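Local coordinates for Na-K-Cl cotransporter (Methanosarcina acetivorans, PDB 3G40), which forms the cytoplasmic C-terminal domain of a prokaryotic cation-chloride cotransporter, a membrane protein that probably carries chloride together with cations, at residues L157-I162 with P243-H248; A150-Q155 with G269-F274. One frame throughout, in Å; residues are numbered along the deposited sequence.

Contact 1: residues L157-I162 with P243-H248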
loop_
_atom_site.group_PDB
_atom_site.type_symbol
_atom_site.label_atom_id
_atom_site.label_comp_id
_atom_site.label_asym_id
_atom_site.label_seq_id
_atom_site.Cartn_x
_atom_site.Cartn_y
_atom_site.Cartn_z
ATOM N N LEU A 157 -13.603 3.346 1.592
ATOM C CA LEU A 157 -14.422 4.054 2.575
ATOM C C LEU A 157 -13.612 5.166 3.210
ATOM O O LEU A 157 -12.511 4.938 3.693
ATOM C CB LEU A 157 -14.951 3.091 3.670
ATOM C CG LEU A 157 -15.834 1.927 3.190
ATOM C CD1 LEU A 157 -15.965 0.842 4.257
ATOM C CD2 LEU A 157 -17.202 2.446 2.752
ATOM N N ILE A 158 -14.166 6.373 3.204
ATOM C CA ILE A 158 -13.524 7.537 3.801
ATOM C C ILE A 158 -14.482 8.138 4.823
ATOM O O ILE A 158 -15.655 8.340 4.512
ATOM C CB ILE A 158 -13.205 8.619 2.728
ATOM C CG1 ILE A 158 -12.298 8.042 1.629
ATOM C CG2 ILE A 158 -12.534 9.829 3.361
ATOM C CD1 ILE A 158 -12.213 8.907 0.372
ATOM N N ASN A 159 -13.991 8.415 6.029
ATOM C CA ASN A 159 -14.751 9.188 7.013
ATOM C C ASN A 159 -14.115 10.562 7.168
ATOM O O ASN A 159 -12.909 10.663 7.383
ATOM C CB ASN A 159 -14.746 8.521 8.393
ATOM C CG ASN A 159 -15.613 7.275 8.460
ATOM O OD1 ASN A 159 -16.461 7.036 7.599
ATOM N ND2 ASN A 159 -15.399 6.477 9.494
ATOM N N LEU A 160 -14.915 11.617 7.061
ATOM C CA LEU A 160 -14.440 12.961 7.401
ATOM C C LEU A 160 -15.031 13.299 8.770
ATOM O O LEU A 160 -16.254 13.390 8.916
ATOM C CB LEU A 160 -14.943 13.973 6.371
ATOM C CG LEU A 160 -14.239 15.269 5.993
ATOM C CD1 LEU A 160 -15.322 16.318 5.906
ATOM C CD2 LEU A 160 -13.032 15.714 6.894
ATOM N N TRP A 161 -14.165 13.470 9.764
ATOM C CA TRP A 161 -14.580 13.804 11.116
ATOM C C TRP A 161 -14.669 15.305 11.294
ATOM O O TRP A 161 -13.680 16.022 11.161
ATOM C CB TRP A 161 -13.606 13.211 12.138
ATOM C CG TRP A 161 -13.691 11.738 12.199
ATOM C CD1 TRP A 161 -13.024 10.843 11.414
ATOM C CD2 TRP A 161 -14.537 10.966 13.063
ATOM N NE1 TRP A 161 -13.383 9.560 11.753
ATOM C CE2 TRP A 161 -14.310 9.610 12.764
ATOM C CE3 TRP A 161 -15.449 11.293 14.073
ATOM C CZ2 TRP A 161 -14.964 8.576 13.438
ATOM C CZ3 TRP A 161 -16.097 10.266 14.743
ATOM C CH2 TRP A 161 -15.853 8.928 14.423
ATOM N N ILE A 162 -15.868 15.774 11.608
ATOM C CA ILE A 162 -16.122 17.192 11.757
ATOM C C ILE A 162 -16.286 17.529 13.231
ATOM O O ILE A 162 -17.135 16.959 13.912
ATOM C CB ILE A 162 -17.363 17.580 10.952
ATOM C CG1 ILE A 162 -17.062 17.371 9.466
ATOM C CG2 ILE A 162 -17.778 19.003 11.255
ATOM C CD1 ILE A 162 -18.233 17.556 8.556
ATOM N N PRO A 243 -16.277 4.052 13.823
ATOM C CA PRO A 243 -16.957 3.456 12.672
ATOM C C PRO A 243 -15.913 3.221 11.588
ATOM O O PRO A 243 -15.066 4.099 11.360
ATOM C CB PRO A 243 -17.927 4.551 12.223
ATOM C CG PRO A 243 -18.098 5.427 13.409
ATOM C CD PRO A 243 -16.809 5.381 14.163
ATOM N N PHE A 244 -15.969 2.070 10.927
ATOM C CA PHE A 244 -14.859 1.656 10.064
ATOM C C PHE A 244 -14.684 2.496 8.789
ATOM O O PHE A 244 -15.665 2.859 8.139
ATOM C CB PHE A 244 -14.962 0.185 9.675
ATOM C CG PHE A 244 -13.833 -0.251 8.780
ATOM C CD1 PHE A 244 -12.605 -0.596 9.321
ATOM C CD2 PHE A 244 -13.978 -0.249 7.397
ATOM C CE1 PHE A 244 -11.542 -0.968 8.501
ATOM C CE2 PHE A 244 -12.918 -0.616 6.572
ATOM C CZ PHE A 244 -11.704 -0.980 7.129
ATOM N N ALA A 245 -13.434 2.795 8.437
ATOM C CA ALA A 245 -13.111 3.412 7.138
ATOM C C ALA A 245 -11.705 3.002 6.671
ATOM O O ALA A 245 -10.874 2.642 7.486
ATOM C CB ALA A 245 -13.194 4.932 7.211
ATOM N N SER A 246 -11.450 3.070 5.363
ATOM C CA SER A 246 -10.089 2.892 4.824
ATOM C C SER A 246 -9.204 4.019 5.311
ATOM O O SER A 246 -8.005 3.841 5.600
ATOM C CB SER A 246 -10.118 2.917 3.292
ATOM O OG SER A 246 -11.060 1.972 2.771
ATOM N N LEU A 247 -9.795 5.198 5.392
ATOM C CA LEU A 247 -9.067 6.385 5.803
ATOM C C LEU A 247 -9.985 7.301 6.583
ATOM O O LEU A 247 -11.079 7.646 6.114
ATOM C CB LEU A 247 -8.547 7.148 4.584
ATOM C CG LEU A 247 -7.821 8.475 4.891
ATOM C CD1 LEU A 247 -6.451 8.248 5.544
ATOM C CD2 LEU A 247 -7.657 9.326 3.627
ATOM N N HIS A 248 -9.523 7.694 7.763
ATOM C CA HIS A 248 -10.195 8.708 8.569
ATOM C C HIS A 248 -9.480 10.045 8.376
ATOM O O HIS A 248 -8.264 10.133 8.566
ATOM C CB HIS A 248 -10.117 8.326 10.039
ATOM C CG HIS A 248 -10.811 7.043 10.363
ATOM N ND1 HIS A 248 -12.131 6.995 10.758
ATOM C CD2 HIS A 248 -10.375 5.761 10.351
ATOM C CE1 HIS A 248 -12.476 5.739 10.976
ATOM N NE2 HIS A 248 -11.428 4.969 10.741
HETATM O O HOH W 1 -16.685 4.803 6.324
#

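Contact 2: residues A150-Q155 with G269-F274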
loop_
_atom_site.group_PDB
_atom_site.type_symbol
_atom_site.label_atom_id
_atom_site.label_comp_id
_atom_site.label_asym_id
_atom_site.label_seq_id
_atom_site.Cartn_x
_atom_site.Cartn_y
_atom_site.Cartn_z
ATOM N N ALA A 150 -2.682 -2.240 7.998
ATOM C CA ALA A 150 -3.773 -2.026 7.047
ATOM C C ALA A 150 -3.393 -1.109 5.886
ATOM O O ALA A 150 -4.030 -1.157 4.839
ATOM C CB ALA A 150 -5.007 -1.475 7.757
ATOM N N GLY A 151 -2.382 -0.262 6.066
ATOM C CA GLY A 151 -2.094 0.745 5.055
ATOM C C GLY A 151 -3.390 1.470 4.718
ATOM O O GLY A 151 -4.148 1.829 5.622
ATOM N N LEU A 152 -3.665 1.675 3.429
ATOM C CA LEU A 152 -4.902 2.345 3.031
ATOM C C LEU A 152 -5.970 1.322 2.690
ATOM O O LEU A 152 -7.036 1.669 2.176
ATOM C CB LEU A 152 -4.657 3.293 1.849
ATOM C CG LEU A 152 -3.733 4.467 2.186
ATOM C CD1 LEU A 152 -3.261 5.196 0.941
ATOM C CD2 LEU A 152 -4.437 5.426 3.144
ATOM N N GLY A 153 -5.682 0.055 2.973
ATOM C CA GLY A 153 -6.697 -0.990 2.874
ATOM C C GLY A 153 -7.279 -1.060 1.479
ATOM O O GLY A 153 -6.545 -1.024 0.482
ATOM N N ARG A 154 -8.603 -1.120 1.392
ATOM C CA ARG A 154 -9.255 -1.218 0.092
ATOM C C ARG A 154 -9.501 0.148 -0.559
ATOM O O ARG A 154 -10.030 0.208 -1.658
ATOM C CB ARG A 154 -10.574 -2.006 0.202
ATOM C CG ARG A 154 -10.392 -3.489 0.545
ATOM C CD ARG A 154 -11.757 -4.186 0.782
ATOM N NE ARG A 154 -12.594 -4.197 -0.417
ATOM C CZ ARG A 154 -13.917 -4.363 -0.404
ATOM N NH1 ARG A 154 -14.567 -4.525 0.744
ATOM N NH2 ARG A 154 -14.595 -4.368 -1.536
ATOM N N GLN A 155 -9.136 1.232 0.124
ATOM C CA GLN A 155 -9.400 2.593 -0.375
ATOM C C GLN A 155 -10.842 2.740 -0.867
ATOM O O GLN A 155 -11.091 3.320 -1.923
ATOM C CB GLN A 155 -8.410 2.963 -1.500
ATOM C CG GLN A 155 -6.983 2.754 -1.081
ATOM C CD GLN A 155 -5.923 3.273 -2.086
ATOM O OE1 GLN A 155 -6.239 3.786 -3.157
ATOM N NE2 GLN A 155 -4.667 3.115 -1.726
ATOM N N GLY A 269 -7.629 1.102 13.671
ATOM C CA GLY A 269 -7.153 -0.078 12.977
ATOM C C GLY A 269 -6.996 0.213 11.495
ATOM O O GLY A 269 -6.923 -0.704 10.675
ATOM N N SER A 270 -6.949 1.499 11.155
ATOM C CA SER A 270 -6.763 1.920 9.775
ATOM C C SER A 270 -6.105 3.303 9.719
ATOM O O SER A 270 -5.946 3.961 10.747
ATOM C CB SER A 270 -8.104 1.938 9.053
ATOM O OG SER A 270 -8.935 2.900 9.643
ATOM N N SER A 271 -5.759 3.762 8.523
ATOM C CA SER A 271 -4.995 5.000 8.398
ATOM C C SER A 271 -5.782 6.277 8.700
ATOM O O SER A 271 -6.986 6.361 8.491
ATOM C CB SER A 271 -4.335 5.103 7.021
ATOM O OG SER A 271 -3.415 4.046 6.819
ATOM N N CYS A 272 -5.062 7.268 9.199
ATOM C CA CYS A 272 -5.625 8.560 9.542
ATOM C C CYS A 272 -4.800 9.667 8.910
ATOM O O CYS A 272 -3.577 9.564 8.816
ATOM C CB CYS A 272 -5.632 8.736 11.060
ATOM S SG CYS A 272 -6.766 7.617 11.924
ATOM N N ILE A 273 -5.466 10.725 8.469
ATOM C CA ILE A 273 -4.755 11.908 8.019
ATOM C C ILE A 273 -5.352 13.119 8.728
ATOM O O ILE A 273 -6.564 13.175 8.963
ATOM C CB ILE A 273 -4.752 12.035 6.464
ATOM C CG1 ILE A 273 -3.739 13.092 5.993
ATOM C CG2 ILE A 273 -6.152 12.302 5.931
ATOM C CD1 ILE A 273 -3.395 12.992 4.499
ATOM N N PHE A 274 -4.486 14.050 9.127
ATOM C CA PHE A 274 -4.881 15.203 9.931
ATOM C C PHE A 274 -4.548 16.477 9.180
ATOM O O PHE A 274 -3.405 16.684 8.762
ATOM C CB PHE A 274 -4.176 15.172 11.290
ATOM C CG PHE A 274 -4.405 13.900 12.047
ATOM C CD1 PHE A 274 -3.654 12.771 11.764
ATOM C CD2 PHE A 274 -5.403 13.821 13.021
ATOM C CE1 PHE A 274 -3.881 11.581 12.445
ATOM C CE2 PHE A 274 -5.633 12.642 13.711
ATOM C CZ PHE A 274 -4.877 11.520 13.427
HETATM O O HOH W 2 -6.758 1.492 6.141
#

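Contact 1: residues L157-I162 with P243-H248
The indole of Trp161 and the imidazole of His248 lie side by side and meet rim to rim; the indole also stacks with Phe250. NE1 of Trp161 gives a nearly straight hydrogen bond to ND1 of His248 (3.0 Å, 171° at the hydrogen). The donor lies slightly out of the imidazole plane, and the bond is consistent with ND1 carrying no proton. Ala245 CB sits over one face of the imidazole, toward the rim, and Pro243 O lies at its edge. At the six-membered end of the indole, CD of Pro243 packs against CH2 of Trp161 at 3.7 Å. Asn159 runs beside His248 with its amide plane turned 69° from the ring; its ND2 approaches His248 CE1 at 3.4 Å and Pro243 O at 3.0 Å, while a water bridges OD1 of Asn159 and Phe244 O. Chi1 of Asn159 (-73°) sets its CG anti to the carbonyl carbon, 3.6 Å from Ala245 CB; alanine's methyl fits between this amide and the imidazole face.

Strand 157-161, carrying Asn159 and Trp161, runs parallel to strand 247-251 in a mixed alpha/beta sheet; Pro243 to Ser246 lead into the latter. Asn159 N bonds to Leu247 O, and Ile158 and Leu247 face the other way, where both pack on Leu188 of helix 179-192. Where strand 247-251 begins, Leu157 O receives Leu247 N and, weakly, Ser246 N, while Ser246 OG accepts Leu157 N at 3.1 Å and is also bonded to Asn156 N. CD1 of Leu157 meets the edge of the Phe244 ring, 3.9 Å from CD2; Phe244 also packs on Met34 of the second subunit.

Contact 2: residues A150-Q155 with G269-F274
Ser271 and Leu152 meet alongside the carbonyl of Gly151: the CB of Ser271 rests 3.9 Å from CD2 of Leu152, and its OG turns to Gly151 O. That hydroxyl donates a short hydrogen bond of 2.6 Å from Ser271 OG to Gly151 O, reaching the oxygen from well above the carbonyl plane, with a C=O...OG angle of 114°. The torsion responsible sets OG anti to the serine's own carbonyl carbon (chi1 -62°). Serine suits the place because its compact hydroxyl can serve two partners, OG being bonded to His147 N as well. Water 2 also donates to Gly151 O, at 2.7 Å, so two donors grip this oxygen; the water's bond from Ser271 N is weak.

Ala150 directs its methyl at the other segment, where CB comes within 3.6 Å of Gly269 O. The loop itself is folded by two overlapping type II' turns, Ala150 to Gly153 and Leu152 to Gln155. Each has a glycine at its second position, Gly151 and Gly153, with the positive phi that such turns require and that glycine adopts without strain. Gly269 serves a different end: it is the first residue to leave helix 258-268, with the positive phi that glycine takes up easily.

Leu152 continues onto Phe39 of helix 30-44 and Phe144 of strand 140-145, and Arg154 NH2 makes a salt bridge to Glu78 of the second subunit. Strand 271-276 runs between antiparallel 140-145 and parallel 247-251, and the loop lies against Ser271 of this central strand.

From the N terminus the chain builds strands 22-27 to 140-145, then enters the loop 150-155, the first half of contact 2, and passes at once into strand 157-161, the first half of contact 1. Helices 179-192 and 205-222 and strands 195-201 and 228-232 follow before 243-248 returns to close contact 1. Helix 258-268 then leads to 269-274, which closes contact 2, so contact 1 is nested inside the larger loop. Their centres lie about 9 Å apart, and Ile273 N probably bonds to His248 O. Contact 2 ties the loop after strand 140-145 to strand 271-276, and contact 1 pairs strand 157-161 with strand 247-251, the neighbour of 271-276.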